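Local coordinates for protein probable thiamine pyrophosphokinase (Staphylococcus saprophyticus, PDB 3L8M) that probably transfers a pyrophosphate group from ATP to thiamine, yielding thiamine diphosphate, at residues Phe106-Ala119 and Ile125-Gln138. Residues are numbered along the deposited sequence; the frame is centred on the assembly and turned at random.
Sequences FMGALQILEKPEYA and IKLIDDTNEIQFIQ
With chi1 at -63°, L113 carries CG on the side away from its own carbonyl carbon, and its two methyls divide over strand 124-128: CD1 rests 3.6 Å from L127 CD1, while CD2 turns to I125, 3.3 Å from its CG2. F136 swings CG opposite its backbone N (chi1 -178°), which turns one ring face to the backbone of E114; E114 CA sits over that face in a CH-pi contact, 4.0 Å from the F136 centroid and 13° off the normal. One turn back, L110 CD2 packs 3.5 Å from L127 CD1, the two side chains meeting nearly at right angles. F106 receives I134 CD1 at its ring edge, 4.0 Å from CZ, and L110 CG over a face. These residues join helix 103-113 to the hairpin of strands 124-128 and 132-137 in the central mixed sheet, the helix running antiparallel to 124-128 as in a beta-alpha-beta crossover from parallel strand 92-96. L127 and I134 form an antiparallel, hydrogen-bonded pair, so both side chains lie on the helix-facing side of the sheet. Beyond them, D129 OD1 shapes the hairpin loop as an Asx turn, accepting from T131 N at 3.1 Å and from N132 ND2 through its syn lone pair.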
loop_
_atom_site.group_PDB
_atom_site.type_symbol
_atom_site.label_atom_id
_atom_site.label_comp_id
_atom_site.label_asym_id
_atom_site.label_seq_id
_atom_site.Cartn_x
_atom_site.Cartn_y
_atom_site.Cartn_z
ATOM N N PHE A 106 -2.854 -33.383 3.127
ATOM C CA PHE A 106 -3.422 -32.660 4.257
ATOM C C PHE A 106 -2.601 -32.966 5.490
ATOM O O PHE A 106 -2.333 -32.079 6.298
ATOM C CB PHE A 106 -4.863 -33.098 4.523
ATOM C CG PHE A 106 -5.412 -32.578 5.814
ATOM C CD1 PHE A 106 -5.631 -31.213 5.990
ATOM C CD2 PHE A 106 -5.670 -33.444 6.874
ATOM C CE1 PHE A 106 -6.100 -30.712 7.208
ATOM C CE2 PHE A 106 -6.142 -32.961 8.105
ATOM C CZ PHE A 106 -6.357 -31.586 8.270
HETATM N N MSE A 107 -2.220 -34.237 5.631
HETATM C CA MSE A 107 -1.426 -34.704 6.771
HETATM C C MSE A 107 -0.022 -34.094 6.778
HETATM O O MSE A 107 0.517 -33.747 7.839
HETATM C CB MSE A 107 -1.322 -36.235 6.745
HETATM C CG MSE A 107 -2.681 -36.937 6.771
HETATM SE SE MSE A 107 -3.617 -36.650 8.430
HETATM C CE MSE A 107 -2.823 -38.103 9.405
ATOM N N GLY A 108 0.572 -33.981 5.592
ATOM C CA GLY A 108 1.897 -33.395 5.497
ATOM C C GLY A 108 1.798 -31.954 5.953
ATOM O O GLY A 108 2.681 -31.432 6.651
ATOM N N ALA A 109 0.698 -31.309 5.578
ATOM C CA ALA A 109 0.486 -29.926 5.966
ATOM C C ALA A 109 0.469 -29.839 7.495
ATOM O O ALA A 109 0.931 -28.844 8.066
ATOM C CB ALA A 109 -0.830 -29.391 5.353
ATOM N N LEU A 110 -0.043 -30.877 8.163
ATOM C CA LEU A 110 -0.073 -30.882 9.633
ATOM C C LEU A 110 1.336 -31.056 10.217
ATOM O O LEU A 110 1.658 -30.492 11.269
ATOM C CB LEU A 110 -0.993 -31.986 10.162
ATOM C CG LEU A 110 -2.486 -31.915 9.821
ATOM C CD1 LEU A 110 -3.179 -33.138 10.384
ATOM C CD2 LEU A 110 -3.109 -30.649 10.388
ATOM N N GLN A 111 2.180 -31.828 9.534
ATOM C CA GLN A 111 3.550 -32.016 10.003
ATOM C C GLN A 111 4.287 -30.668 10.084
ATOM O O GLN A 111 5.071 -30.436 11.007
ATOM C CB GLN A 111 4.306 -32.980 9.086
ATOM C CG GLN A 111 3.795 -34.410 9.129
ATOM C CD GLN A 111 4.517 -35.318 8.156
ATOM O OE1 GLN A 111 5.058 -34.857 7.151
ATOM N NE2 GLN A 111 4.530 -36.615 8.453
ATOM N N ILE A 112 4.042 -29.787 9.115
ATOM C CA ILE A 112 4.699 -28.486 9.098
ATOM C C ILE A 112 4.382 -27.651 10.341
ATOM O O ILE A 112 5.283 -27.066 10.953
ATOM C CB ILE A 112 4.315 -27.683 7.842
ATOM C CG1 ILE A 112 4.786 -28.421 6.591
ATOM C CG2 ILE A 112 4.971 -26.309 7.873
ATOM C CD1 ILE A 112 4.214 -27.850 5.324
ATOM N N LEU A 113 3.108 -27.602 10.721
ATOM C CA LEU A 113 2.697 -26.842 11.891
ATOM C C LEU A 113 3.405 -27.366 13.139
ATOM O O LEU A 113 3.607 -26.638 14.106
ATOM C CB LEU A 113 1.186 -26.964 12.105
ATOM C CG LEU A 113 0.176 -26.434 11.081
ATOM C CD1 LEU A 113 -1.192 -26.991 11.429
ATOM C CD2 LEU A 113 0.132 -24.917 11.091
ATOM N N GLU A 114 3.779 -28.638 13.103
ATOM C CA GLU A 114 4.420 -29.283 14.241
ATOM C C GLU A 114 5.943 -29.171 14.255
ATOM O O GLU A 114 6.590 -29.583 15.217
ATOM C CB GLU A 114 3.984 -30.753 14.283
ATOM C CG GLU A 114 2.456 -30.900 14.247
ATOM C CD GLU A 114 1.987 -32.320 13.972
ATOM O OE1 GLU A 114 2.780 -33.127 13.446
ATOM O OE2 GLU A 114 0.811 -32.621 14.263
ATOM N N LYS A 115 6.521 -28.612 13.199
ATOM C CA LYS A 115 7.966 -28.463 13.160
ATOM C C LYS A 115 8.427 -27.615 14.346
ATOM O O LYS A 115 7.903 -26.524 14.596
ATOM C CB LYS A 115 8.408 -27.821 11.846
ATOM C CG LYS A 115 8.176 -28.700 10.634
ATOM C CD LYS A 115 9.120 -28.312 9.507
ATOM C CE LYS A 115 9.098 -29.341 8.383
ATOM N NZ LYS A 115 10.200 -29.125 7.399
ATOM N N PRO A 116 9.403 -28.125 15.110
ATOM C CA PRO A 116 9.937 -27.419 16.277
ATOM C C PRO A 116 10.643 -26.119 15.895
ATOM O O PRO A 116 10.688 -25.170 16.674
ATOM C CB PRO A 116 10.877 -28.450 16.901
ATOM C CG PRO A 116 11.344 -29.235 15.714
ATOM C CD PRO A 116 10.077 -29.422 14.923
ATOM N N GLU A 117 11.179 -26.080 14.683
ATOM C CA GLU A 117 11.862 -24.894 14.185
ATOM C C GLU A 117 10.969 -23.654 14.278
ATOM O O GLU A 117 11.463 -22.529 14.265
ATOM C CB GLU A 117 12.283 -25.126 12.733
ATOM C CG GLU A 117 12.981 -23.956 12.072
ATOM C CD GLU A 117 13.288 -24.226 10.611
ATOM O OE1 GLU A 117 12.337 -24.531 9.856
ATOM O OE2 GLU A 117 14.472 -24.134 10.218
ATOM N N TYR A 118 9.657 -23.861 14.376
ATOM C CA TYR A 118 8.714 -22.746 14.458
ATOM C C TYR A 118 8.240 -22.445 15.873
ATOM O O TYR A 118 7.770 -21.342 16.157
ATOM C CB TYR A 118 7.494 -23.009 13.570
ATOM C CG TYR A 118 7.837 -23.236 12.115
ATOM C CD1 TYR A 118 8.721 -22.389 11.445
ATOM C CD2 TYR A 118 7.292 -24.308 11.410
ATOM C CE1 TYR A 118 9.058 -22.609 10.115
ATOM C CE2 TYR A 118 7.622 -24.534 10.079
ATOM C CZ TYR A 118 8.507 -23.686 9.438
ATOM O OH TYR A 118 8.869 -23.942 8.132
ATOM N N ALA A 119 8.358 -23.424 16.760
ATOM C CA ALA A 119 7.929 -23.245 18.143
ATOM C C ALA A 119 8.746 -22.158 18.833
ATOM O O ALA A 119 8.192 -21.239 19.438
ATOM C CB ALA A 119 8.059 -24.554 18.900
ATOM N N ILE A 125 1.260 -20.076 12.322
ATOM C CA ILE A 125 0.790 -20.757 11.120
ATOM C C ILE A 125 -0.605 -21.376 11.334
ATOM O O ILE A 125 -0.824 -22.111 12.294
ATOM C CB ILE A 125 1.752 -21.901 10.712
ATOM C CG1 ILE A 125 3.202 -21.412 10.674
ATOM C CG2 ILE A 125 1.359 -22.438 9.344
ATOM C CD1 ILE A 125 3.532 -20.535 9.479
ATOM N N LYS A 126 -1.546 -21.072 10.443
ATOM C CA LYS A 126 -2.891 -21.636 10.531
ATOM C C LYS A 126 -3.350 -22.206 9.187
ATOM O O LYS A 126 -3.127 -21.592 8.139
ATOM C CB LYS A 126 -3.914 -20.586 10.953
ATOM C CG LYS A 126 -3.813 -20.074 12.358
ATOM C CD LYS A 126 -4.911 -19.046 12.590
ATOM C CE LYS A 126 -4.763 -18.382 13.950
ATOM N NZ LYS A 126 -5.826 -17.368 14.208
ATOM N N LEU A 127 -3.981 -23.380 9.226
ATOM C CA LEU A 127 -4.525 -24.016 8.019
ATOM C C LEU A 127 -5.978 -23.586 8.066
ATOM O O LEU A 127 -6.606 -23.640 9.131
ATOM C CB LEU A 127 -4.430 -25.548 8.101
ATOM C CG LEU A 127 -3.033 -26.144 8.350
ATOM C CD1 LEU A 127 -3.115 -27.672 8.519
ATOM C CD2 LEU A 127 -2.113 -25.778 7.186
ATOM N N ILE A 128 -6.519 -23.145 6.937
ATOM C CA ILE A 128 -7.896 -22.679 6.922
ATOM C C ILE A 128 -8.701 -23.103 5.710
ATOM O O ILE A 128 -8.196 -23.072 4.603
ATOM C CB ILE A 128 -7.955 -21.121 6.951
ATOM C CG1 ILE A 128 -7.060 -20.565 8.068
ATOM C CG2 ILE A 128 -9.402 -20.652 7.102
ATOM C CD1 ILE A 128 -6.991 -19.027 8.075
ATOM N N ASP A 129 -9.949 -23.523 5.926
ATOM C CA ASP A 129 -10.847 -23.828 4.817
ATOM C C ASP A 129 -12.222 -23.276 5.185
ATOM O O ASP A 129 -12.371 -22.642 6.236
ATOM C CB ASP A 129 -10.886 -25.327 4.439
ATOM C CG ASP A 129 -11.463 -26.240 5.513
ATOM O OD1 ASP A 129 -11.994 -25.780 6.546
ATOM O OD2 ASP A 129 -11.383 -27.468 5.288
ATOM N N ASP A 130 -13.215 -23.485 4.325
ATOM C CA ASP A 130 -14.553 -22.947 4.571
ATOM C C ASP A 130 -15.236 -23.373 5.873
ATOM O O ASP A 130 -16.209 -22.742 6.280
ATOM C CB ASP A 130 -15.480 -23.274 3.389
ATOM C CG ASP A 130 -15.513 -24.754 3.066
ATOM O OD1 ASP A 130 -15.007 -25.551 3.880
ATOM O OD2 ASP A 130 -16.048 -25.116 2.002
ATOM N N THR A 131 -14.730 -24.413 6.535
ATOM C CA THR A 131 -15.347 -24.904 7.777
ATOM C C THR A 131 -14.411 -25.051 8.991
ATOM O O THR A 131 -14.881 -25.266 10.115
ATOM C CB THR A 131 -16.016 -26.299 7.535
ATOM O OG1 THR A 131 -16.932 -26.207 6.436
ATOM C CG2 THR A 131 -16.774 -26.775 8.780
ATOM N N ASN A 132 -13.103 -24.916 8.787
ATOM C CA ASN A 132 -12.163 -25.118 9.886
ATOM C C ASN A 132 -10.994 -24.150 9.955
ATOM O O ASN A 132 -10.647 -23.485 8.984
ATOM C CB ASN A 132 -11.548 -26.518 9.795
ATOM C CG ASN A 132 -12.576 -27.623 9.776
ATOM O OD1 ASN A 132 -12.973 -28.137 10.822
ATOM N ND2 ASN A 132 -13.016 -27.998 8.578
ATOM N N GLU A 133 -10.362 -24.142 11.122
ATOM C CA GLU A 133 -9.185 -23.342 11.400
ATOM C C GLU A 133 -8.373 -24.266 12.306
ATOM O O GLU A 133 -8.893 -24.772 13.306
ATOM C CB GLU A 133 -9.573 -22.058 12.122
ATOM C CG GLU A 133 -8.518 -20.979 12.049
ATOM C CD GLU A 133 -9.034 -19.645 12.555
ATOM O OE1 GLU A 133 -10.117 -19.220 12.092
ATOM O OE2 GLU A 133 -8.359 -19.024 13.408
ATOM N N ILE A 134 -7.117 -24.512 11.938
ATOM C CA ILE A 134 -6.250 -25.419 12.690
ATOM C C ILE A 134 -4.864 -24.833 12.973
ATOM O O ILE A 134 -4.244 -24.233 12.093
ATOM C CB ILE A 134 -6.057 -26.757 11.909
ATOM C CG1 ILE A 134 -7.407 -27.429 11.668
ATOM C CG2 ILE A 134 -5.115 -27.698 12.668
ATOM C CD1 ILE A 134 -7.340 -28.587 10.681
ATOM N N GLN A 135 -4.380 -25.019 14.200
ATOM C CA GLN A 135 -3.056 -24.533 14.576
ATOM C C GLN A 135 -2.467 -25.407 15.672
ATOM O O GLN A 135 -3.195 -26.044 16.434
ATOM C CB GLN A 135 -3.115 -23.079 15.049
ATOM C CG GLN A 135 -3.949 -22.862 16.301
ATOM C CD GLN A 135 -4.002 -21.399 16.724
ATOM O OE1 GLN A 135 -2.974 -20.792 17.024
ATOM N NE2 GLN A 135 -5.206 -20.827 16.745
ATOM N N PHE A 136 -1.140 -25.429 15.737
ATOM C CA PHE A 136 -0.401 -26.216 16.715
ATOM C C PHE A 136 -0.185 -25.394 17.995
ATOM O O PHE A 136 0.007 -24.185 17.938
ATOM C CB PHE A 136 0.938 -26.621 16.084
ATOM C CG PHE A 136 1.801 -27.488 16.952
ATOM C CD1 PHE A 136 1.344 -28.720 17.413
ATOM C CD2 PHE A 136 3.105 -27.097 17.264
ATOM C CE1 PHE A 136 2.173 -29.553 18.174
ATOM C CE2 PHE A 136 3.944 -27.923 18.024
ATOM C CZ PHE A 136 3.478 -29.152 18.478
ATOM N N ILE A 137 -0.257 -26.044 19.150
ATOM C CA ILE A 137 -0.052 -25.361 20.424
ATOM C C ILE A 137 0.905 -26.193 21.248
ATOM O O ILE A 137 0.611 -27.338 21.589
ATOM C CB ILE A 137 -1.345 -25.188 21.225
ATOM C CG1 ILE A 137 -2.394 -24.444 20.392
ATOM C CG2 ILE A 137 -1.043 -24.396 22.497
ATOM C CD1 ILE A 137 -3.715 -24.249 21.119
ATOM N N GLN A 138 2.049 -25.600 21.564
ATOM C CA GLN A 138 3.096 -26.275 22.312
ATOM C C GLN A 138 2.945 -26.107 23.816
ATOM O O GLN A 138 2.051 -25.396 24.285
ATOM C CB GLN A 138 4.449 -25.737 21.850
ATOM C CG GLN A 138 5.631 -26.621 22.153
ATOM C CD GLN A 138 6.902 -26.080 21.535
ATOM O OE1 GLN A 138 7.299 -24.943 21.801
ATOM N NE2 GLN A 138 7.545 -26.889 20.698
#